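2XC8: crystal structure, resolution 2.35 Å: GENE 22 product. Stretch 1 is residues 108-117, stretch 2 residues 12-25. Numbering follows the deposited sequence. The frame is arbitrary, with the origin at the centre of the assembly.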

ATOM      1  N   THR B 108      12.540   3.697  14.098  1.00 23.00           N
ATOM      2  CA  THR B 108      11.149   4.137  13.993  1.00 22.45           C
ATOM      3  C   THR B 108      10.946   4.978  12.731  1.00 24.99           C
ATOM      4  O   THR B 108      11.694   5.927  12.476  1.00 24.24           O
ATOM      5  CB  THR B 108      10.709   4.936  15.245  1.00 28.57           C
ATOM      6  OG1 THR B 108      10.970   4.167  16.426  1.00 25.66           O
ATOM      7  CG2 THR B 108       9.225   5.277  15.188  1.00 26.22           C
ATOM      8  N   ARG B 109       9.936   4.611  11.948  1.00 21.15           N
ATOM      9  CA  ARG B 109       9.634   5.290  10.693  1.00 20.30           C
ATOM     10  C   ARG B 109       8.311   6.040  10.790  1.00 26.58           C
ATOM     11  O   ARG B 109       7.298   5.476  11.203  1.00 27.67           O
ATOM     12  CB  ARG B 109       9.580   4.283   9.541  1.00 16.76           C
ATOM     13  CG  ARG B 109      10.876   3.519   9.319  1.00 17.24           C
ATOM     14  CD  ARG B 109      10.645   2.283   8.472  1.00 16.12           C
ATOM     15  NE  ARG B 109      11.879   1.526   8.273  1.00 17.01           N
ATOM     16  CZ  ARG B 109      11.976   0.412   7.552  1.00 32.00           C
ATOM     17  NH1 ARG B 109      10.909  -0.095   6.946  1.00 22.40           N
ATOM     18  NH2 ARG B 109      13.147  -0.199   7.436  1.00 20.94           N
ATOM     19  N   GLU B 110       8.336   7.317  10.418  1.00 23.37           N
ATOM     20  CA  GLU B 110       7.129   8.132  10.351  1.00 22.94           C
ATOM     21  C   GLU B 110       7.080   8.861   9.015  1.00 26.74           C
ATOM     22  O   GLU B 110       8.000   9.610   8.673  1.00 27.11           O
ATOM     23  CB  GLU B 110       7.068   9.122  11.523  1.00 24.21           C
ATOM     24  CG  GLU B 110       5.847  10.055  11.530  1.00 29.55           C
ATOM     25  CD  GLU B 110       4.515   9.332  11.717  1.00 45.91           C
ATOM     26  OE1 GLU B 110       3.470   9.939  11.398  1.00 43.53           O
ATOM     27  OE2 GLU B 110       4.503   8.169  12.181  1.00 36.38           O
ATOM     28  N   GLY B 111       6.010   8.633   8.260  1.00 23.10           N
ATOM     29  CA  GLY B 111       5.860   9.264   6.955  1.00 22.76           C
ATOM     30  C   GLY B 111       4.673   8.802   6.136  1.00 26.23           C
ATOM     31  O   GLY B 111       3.699   8.265   6.672  1.00 25.52           O
ATOM     32  N   THR B 112       4.768   9.014   4.825  1.00 23.24           N
ATOM     33  CA  THR B 112       3.658   8.770   3.910  1.00 22.82           C
ATOM     34  C   THR B 112       4.030   8.247   2.520  1.00 25.54           C
ATOM     35  O   THR B 112       5.025   8.671   1.926  1.00 23.70           O
ATOM     36  CB  THR B 112       2.857  10.073   3.644  1.00 29.83           C
ATOM     37  OG1 THR B 112       2.574  10.732   4.885  1.00 28.83           O
ATOM     38  CG2 THR B 112       1.546   9.775   2.931  1.00 27.40           C
ATOM     39  N   ILE B 113       3.219   7.313   2.028  1.00 23.01           N
ATOM     40  CA  ILE B 113       3.404   6.783   0.681  1.00 23.17           C
ATOM     41  C   ILE B 113       2.180   7.328  -0.059  1.00 29.04           C
ATOM     42  O   ILE B 113       1.039   7.016   0.296  1.00 29.08           O
ATOM     43  CB  ILE B 113       3.469   5.234   0.584  1.00 25.80           C
ATOM     44  CG1 ILE B 113       4.829   4.722   1.072  1.00 25.12           C
ATOM     45  CG2 ILE B 113       3.214   4.763  -0.851  1.00 25.46           C
ATOM     46  CD1 ILE B 113       4.874   3.228   1.367  1.00 27.39           C
ATOM     47  N   PHE B 114       2.424   8.158  -1.071  1.00 26.52           N
ATOM     48  CA  PHE B 114       1.352   8.731  -1.880  1.00 28.11           C
ATOM     49  C   PHE B 114       1.097   7.868  -3.113  1.00 33.34           C
ATOM     50  O   PHE B 114       1.977   7.706  -3.962  1.00 32.90           O
ATOM     51  CB  PHE B 114       1.689  10.171  -2.293  1.00 30.50           C
ATOM     52  CG  PHE B 114       1.676  11.156  -1.153  1.00 32.51           C
ATOM     53  CD1 PHE B 114       0.503  11.816  -0.798  1.00 36.33           C
ATOM     54  CD2 PHE B 114       2.842  11.436  -0.446  1.00 34.34           C
ATOM     55  CE1 PHE B 114       0.488  12.734   0.253  1.00 37.37           C
ATOM     56  CE2 PHE B 114       2.838  12.352   0.606  1.00 37.34           C
ATOM     57  CZ  PHE B 114       1.658  13.000   0.956  1.00 35.97           C
ATOM     58  N   LEU B 115      -0.109   7.309  -3.197  1.00 30.80           N
ATOM     59  CA  LEU B 115      -0.498   6.463  -4.323  1.00 31.22           C
ATOM     60  C   LEU B 115      -1.534   7.161  -5.196  1.00 37.05           C
ATOM     61  O   LEU B 115      -2.698   7.301  -4.808  1.00 38.46           O
ATOM     62  CB  LEU B 115      -1.030   5.108  -3.837  1.00 31.42           C
ATOM     63  CG  LEU B 115      -0.091   4.150  -3.094  1.00 35.80           C
ATOM     64  CD1 LEU B 115      -0.846   2.898  -2.681  1.00 36.45           C
ATOM     65  CD2 LEU B 115       1.127   3.776  -3.934  1.00 37.79           C
ATOM     66  N   TYR B 116      -1.104   7.596  -6.378  1.00 33.68           N
ATOM     67  CA  TYR B 116      -1.977   8.353  -7.272  1.00 34.30           C
ATOM     68  C   TYR B 116      -2.829   7.420  -8.127  1.00 39.19           C
ATOM     69  O   TYR B 116      -2.350   6.416  -8.661  1.00 38.70           O
ATOM     70  CB  TYR B 116      -1.207   9.470  -7.986  1.00 35.31           C
ATOM     71  CG  TYR B 116      -0.615  10.471  -7.013  1.00 36.20           C
ATOM     72  CD1 TYR B 116      -1.397  11.488  -6.460  1.00 39.29           C
ATOM     73  CD2 TYR B 116       0.720  10.383  -6.623  1.00 35.24           C
ATOM     74  CE1 TYR B 116      -0.857  12.400  -5.554  1.00 40.07           C
ATOM     75  CE2 TYR B 116       1.270  11.288  -5.722  1.00 35.91           C
ATOM     76  CZ  TYR B 116       0.477  12.293  -5.190  1.00 44.01           C
ATOM     77  OH  TYR B 116       1.018  13.190  -4.299  1.00 45.44           O
ATOM     78  N   GLU B 117      -4.103   7.792  -8.241  1.00 36.92           N
ATOM     79  CA  GLU B 117      -5.080   6.990  -8.961  1.00 37.52           C
ATOM     80  C   GLU B 117      -5.783   7.722 -10.109  1.00 42.10           C
ATOM     81  O   GLU B 117      -5.751   8.955 -10.178  1.00 41.83           O
ATOM     82  CB  GLU B 117      -6.102   6.688  -7.865  1.00 39.46           C
ATOM     83  CG  GLU B 117      -6.695   5.291  -7.859  1.00 52.11           C
ATOM     84  CD  GLU B 117      -7.662   5.109  -6.696  1.00 71.70           C
ATOM     85  OE1 GLU B 117      -8.889   5.170  -6.932  1.00 67.31           O
ATOM     86  OE2 GLU B 117      -7.200   4.923  -5.546  1.00 64.11           O
TER
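Stretch 2, residues 12-25: YLTSEIKETETGIE

Stretch 1 is extended from Arg109 to Glu117. Strand 17-19 of stretch 2 runs roughly antiparallel to strand 109-117, at 159° between their N-to-C directions; the axes approach to 8.1 Å. No backbone-to-backbone hydrogen bond joins the two stretches; every hydrogen bond between them is donated by the Arg109 side chain. Stretch 2 folds back on itself at residues 20-22. In the strands flanking this turn, Lys18 and Glu25 pair through Lys18 N to Glu25 O (2.9 Å) and Glu25 N to Lys18 O (3.0 Å). Thr20 has chi1 p, which places its OG1 3.0 Å from Gly23 N, a hydrogen bond across the turn.

Arg109 reaches this turn. Its chi1 is m and chi2 and chi3 are t, so the chain is nearly straight beyond CB. The CA atoms of Arg109 and Gly23 are 9.8 Å apart, and the extended side chain covers enough of that gap to reach the carbonyls of the turn. Arg109 NH1 donates to Glu19 OE2 (3.0 Å), a salt bridge, and to Thr20 O (2.7 Å). Arg109 NH2 donates to Glu21 O (2.6 Å). All three acceptors lie at the guanidinium edge, where its N-H bonds point. Glu19 has chi1 and chi2 t, and this extended form carries its carboxylate to the arginine.

Ile113 faces Ile17, with CA atoms 7.3 Å apart. Both are mt rotamers, and they meet at Ile113 CG2 and Ile17 CG2, 3.8 Å apart. Ile113 CD1 also lies 4.3 Å from Ile24 CD1. Leu115 starts sideways, but its mt rotamer brings CD2 to 3.9 Å from Ile17 CD1.

At the far end, the CA atoms of Tyr116 and Tyr12 are 4.7 Å apart. Their CB atoms, Tyr116 CB and Tyr12 CB, lie 4.0 Å apart. Both CA-to-CB bonds point toward the other stretch, but chi1 is m in Tyr116 and p in Tyr12, and both rings lead away. Tyr12 CB also packs 3.5 Å from Glu117 O.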

ATOM      1  N   TYR B  12      -1.193  10.142 -12.722  1.00 22.00           N
ATOM      2  CA  TYR B  12      -1.187   9.001 -11.809  1.00 20.24           C
ATOM      3  C   TYR B  12      -0.176   7.927 -12.198  1.00 24.06           C
ATOM      4  O   TYR B  12       0.169   7.771 -13.372  1.00 24.44           O
ATOM      5  CB  TYR B  12      -2.598   8.414 -11.638  1.00 21.17           C
ATOM      6  CG  TYR B  12      -3.229   7.832 -12.887  1.00 21.84           C
ATOM      7  CD1 TYR B  12      -3.157   6.465 -13.155  1.00 22.71           C
ATOM      8  CD2 TYR B  12      -3.926   8.642 -13.782  1.00 23.28           C
ATOM      9  CE1 TYR B  12      -3.746   5.921 -14.293  1.00 22.72           C
ATOM     10  CE2 TYR B  12      -4.518   8.110 -14.923  1.00 23.94           C
ATOM     11  CZ  TYR B  12      -4.426   6.749 -15.171  1.00 28.19           C
ATOM     12  OH  TYR B  12      -5.009   6.218 -16.299  1.00 27.37           O
ATOM     13  N   LEU B  13       0.289   7.194 -11.188  1.00 20.20           N
ATOM     14  CA  LEU B  13       1.338   6.196 -11.349  1.00 19.25           C
ATOM     15  C   LEU B  13       0.832   4.808 -10.959  1.00 24.25           C
ATOM     16  O   LEU B  13       0.299   4.619  -9.862  1.00 24.43           O
ATOM     17  CB  LEU B  13       2.556   6.589 -10.503  1.00 19.01           C
ATOM     18  CG  LEU B  13       3.839   5.755 -10.561  1.00 23.81           C
ATOM     19  CD1 LEU B  13       4.508   5.846 -11.925  1.00 23.35           C
ATOM     20  CD2 LEU B  13       4.802   6.191  -9.466  1.00 27.37           C
ATOM     21  N   THR B  14       1.001   3.846 -11.864  1.00 22.04           N
ATOM     22  CA  THR B  14       0.528   2.475 -11.647  1.00 23.04           C
ATOM     23  C   THR B  14       1.568   1.603 -10.939  1.00 27.88           C
ATOM     24  O   THR B  14       1.308   0.433 -10.638  1.00 29.10           O
ATOM     25  CB  THR B  14       0.089   1.797 -12.968  1.00 29.30           C
ATOM     26  OG1 THR B  14       1.190   1.770 -13.885  1.00 30.51           O
ATOM     27  CG2 THR B  14      -1.083   2.543 -13.599  1.00 25.80           C
ATOM     28  N   SER B  15       2.740   2.183 -10.680  1.00 23.45           N
ATOM     29  CA  SER B  15       3.799   1.518  -9.928  1.00 23.15           C
ATOM     30  C   SER B  15       3.342   1.170  -8.517  1.00 27.96           C
ATOM     31  O   SER B  15       2.765   2.000  -7.810  1.00 27.58           O
ATOM     32  CB  SER B  15       5.046   2.400  -9.850  1.00 25.30           C
ATOM     33  OG  SER B  15       5.629   2.589 -11.128  1.00 32.72           O
ATOM     34  N   GLU B  16       3.537  -0.048  -8.133  1.00 25.39           N
ATOM     35  CA  GLU B  16       3.315  -0.489  -6.798  1.00 26.22           C
ATOM     36  C   GLU B  16       4.403   0.063  -5.893  1.00 29.19           C
ATOM     37  O   GLU B  16       5.539  -0.119  -6.156  1.00 28.24           O
ATOM     38  CB  GLU B  16       3.412  -1.985  -6.820  1.00 28.94           C
ATOM     39  CG  GLU B  16       2.748  -2.693  -5.762  1.00 40.17           C
ATOM     40  CD  GLU B  16       2.811  -4.184  -5.987  1.00 59.31           C
ATOM     41  OE1 GLU B  16       3.687  -4.793  -5.415  1.00 55.02           O
ATOM     42  OE2 GLU B  16       1.996  -4.755  -6.721  1.00 49.19           O
ATOM     43  N   ILE B  17       4.017   0.757  -4.848  1.00 25.82           N
ATOM     44  CA  ILE B  17       4.961   1.305  -3.868  1.00 24.98           C
ATOM     45  C   ILE B  17       4.679   0.719  -2.486  1.00 29.44           C
ATOM     46  O   ILE B  17       3.569   0.856  -1.963  1.00 30.28           O
ATOM     47  CB  ILE B  17       4.919   2.858  -3.805  1.00 27.27           C
ATOM     48  CG1 ILE B  17       5.016   3.467  -5.209  1.00 27.36           C
ATOM     49  CG2 ILE B  17       6.040   3.387  -2.906  1.00 27.84           C
ATOM     50  CD1 ILE B  17       4.547   4.912  -5.305  1.00 36.43           C
ATOM     51  N   LYS B  18       5.679   0.088  -1.919  1.00 25.42           N
ATOM     52  CA  LYS B  18       5.558  -0.530  -0.606  1.00 26.87           C
ATOM     53  C   LYS B  18       6.740  -0.449   0.361  1.00 29.70           C
ATOM     54  O   LYS B  18       7.877  -0.416  -0.025  1.00 29.17           O
ATOM     55  CB  LYS B  18       5.083  -1.984  -0.726  1.00 31.12           C
ATOM     56  CG  LYS B  18       6.095  -2.922  -1.216  1.00 46.12           C
ATOM     57  CD  LYS B  18       5.613  -4.283  -1.097  1.00 54.13           C
ATOM     58  CE  LYS B  18       5.267  -4.834  -2.416  1.00 65.42           C
ATOM     59  NZ  LYS B  18       5.958  -6.112  -2.645  1.00 74.96           N
ATOM     60  N   GLU B  19       6.421  -0.423   1.641  1.00 25.21           N
ATOM     61  CA  GLU B  19       7.434  -0.455   2.686  1.00 24.37           C
ATOM     62  C   GLU B  19       7.867  -1.897   2.934  1.00 28.06           C
ATOM     63  O   GLU B  19       7.032  -2.784   3.129  1.00 28.75           O
ATOM     64  CB  GLU B  19       6.889   0.160   3.980  1.00 25.52           C
ATOM     65  CG  GLU B  19       7.891   0.200   5.136  1.00 32.93           C
ATOM     66  CD  GLU B  19       7.239   0.420   6.496  1.00 43.41           C
ATOM     67  OE1 GLU B  19       6.007   0.626   6.558  1.00 43.78           O
ATOM     68  OE2 GLU B  19       7.968   0.387   7.510  1.00 35.10           O
ATOM     69  N   THR B  20       9.179  -2.117   2.914  1.00 24.32           N
ATOM     70  CA  THR B  20       9.765  -3.407   3.266  1.00 25.82           C
ATOM     71  C   THR B  20      10.436  -3.254   4.630  1.00 30.66           C
ATOM     72  O   THR B  20      10.458  -2.152   5.184  1.00 27.81           O
ATOM     73  CB  THR B  20      10.790  -3.876   2.206  1.00 29.44           C
ATOM     74  OG1 THR B  20      11.853  -2.919   2.108  1.00 26.52           O
ATOM     75  CG2 THR B  20      10.127  -4.031   0.840  1.00 26.76           C
ATOM     76  N   GLU B  21      10.963  -4.302   5.209  1.00 30.61           N
ATOM     77  CA  GLU B  21      11.627  -4.215   6.475  1.00 31.47           C
ATOM     78  C   GLU B  21      12.917  -3.410   6.385  1.00 34.89           C
ATOM     79  O   GLU B  21      13.301  -2.794   7.313  1.00 34.17           O
ATOM     80  CB  GLU B  21      11.821  -5.618   7.069  1.00 35.79           C
ATOM     81  CG  GLU B  21      10.896  -5.908   8.297  1.00 49.58           C
ATOM     82  CD  GLU B  21      10.299  -7.342   8.441  1.00 74.45           C
ATOM     83  OE1 GLU B  21      10.991  -8.362   8.257  1.00 69.79           O
ATOM     84  OE2 GLU B  21       9.126  -7.436   8.806  1.00 68.22           O
ATOM     85  N   THR B  22      13.544  -3.363   5.233  1.00 30.72           N
ATOM     86  CA  THR B  22      14.794  -2.623   5.042  1.00 29.38           C
ATOM     87  C   THR B  22      14.585  -1.217   4.470  1.00 30.38           C
ATOM     88  O   THR B  22      15.369  -0.310   4.761  1.00 30.11           O
ATOM     89  CB  THR B  22      15.801  -3.394   4.153  1.00 37.53           C
ATOM     90  OG1 THR B  22      15.178  -3.751   2.913  1.00 39.97           O
ATOM     91  CG2 THR B  22      16.291  -4.656   4.856  1.00 34.71           C
ATOM     92  N   GLY B  23      13.538  -1.034   3.666  1.00 25.01           N
ATOM     93  CA  GLY B  23      13.263   0.277   3.075  1.00 22.70           C
ATOM     94  C   GLY B  23      12.008   0.394   2.232  1.00 25.23           C
ATOM     95  O   GLY B  23      10.924  -0.023   2.647  1.00 24.58           O
ATOM     96  N   ILE B  24      12.166   0.982   1.047  1.00 21.10           N
ATOM     97  CA  ILE B  24      11.057   1.244   0.131  1.00 20.38           C
ATOM     98  C   ILE B  24      11.302   0.566  -1.215  1.00 26.61           C
ATOM     99  O   ILE B  24      12.405   0.628  -1.760  1.00 26.50           O
ATOM    100  CB  ILE B  24      10.830   2.776  -0.070  1.00 21.68           C
ATOM    101  CG1 ILE B  24      10.440   3.464   1.251  1.00 21.15           C
ATOM    102  CG2 ILE B  24       9.801   3.061  -1.176  1.00 20.63           C
ATOM    103  CD1 ILE B  24       9.096   3.026   1.854  1.00 23.02           C
ATOM    104  N   GLU B  25      10.264  -0.086  -1.733  1.00 25.42           N
ATOM    105  CA  GLU B  25      10.293  -0.708  -3.052  1.00 25.95           C
ATOM    106  C   GLU B  25       9.235  -0.105  -3.962  1.00 29.06           C
ATOM    107  O   GLU B  25       8.046  -0.107  -3.634  1.00 28.39           O
ATOM    108  CB  GLU B  25      10.061  -2.214  -2.942  1.00 28.99           C
ATOM    109  CG  GLU B  25      11.316  -3.054  -3.093  1.00 43.03           C
ATOM    110  CD  GLU B  25      11.053  -4.530  -2.848  1.00 64.51           C
ATOM    111  OE1 GLU B  25      10.027  -5.059  -3.336  1.00 60.18           O
ATOM    112  OE2 GLU B  25      11.884  -5.168  -2.165  1.00 57.91           O
TER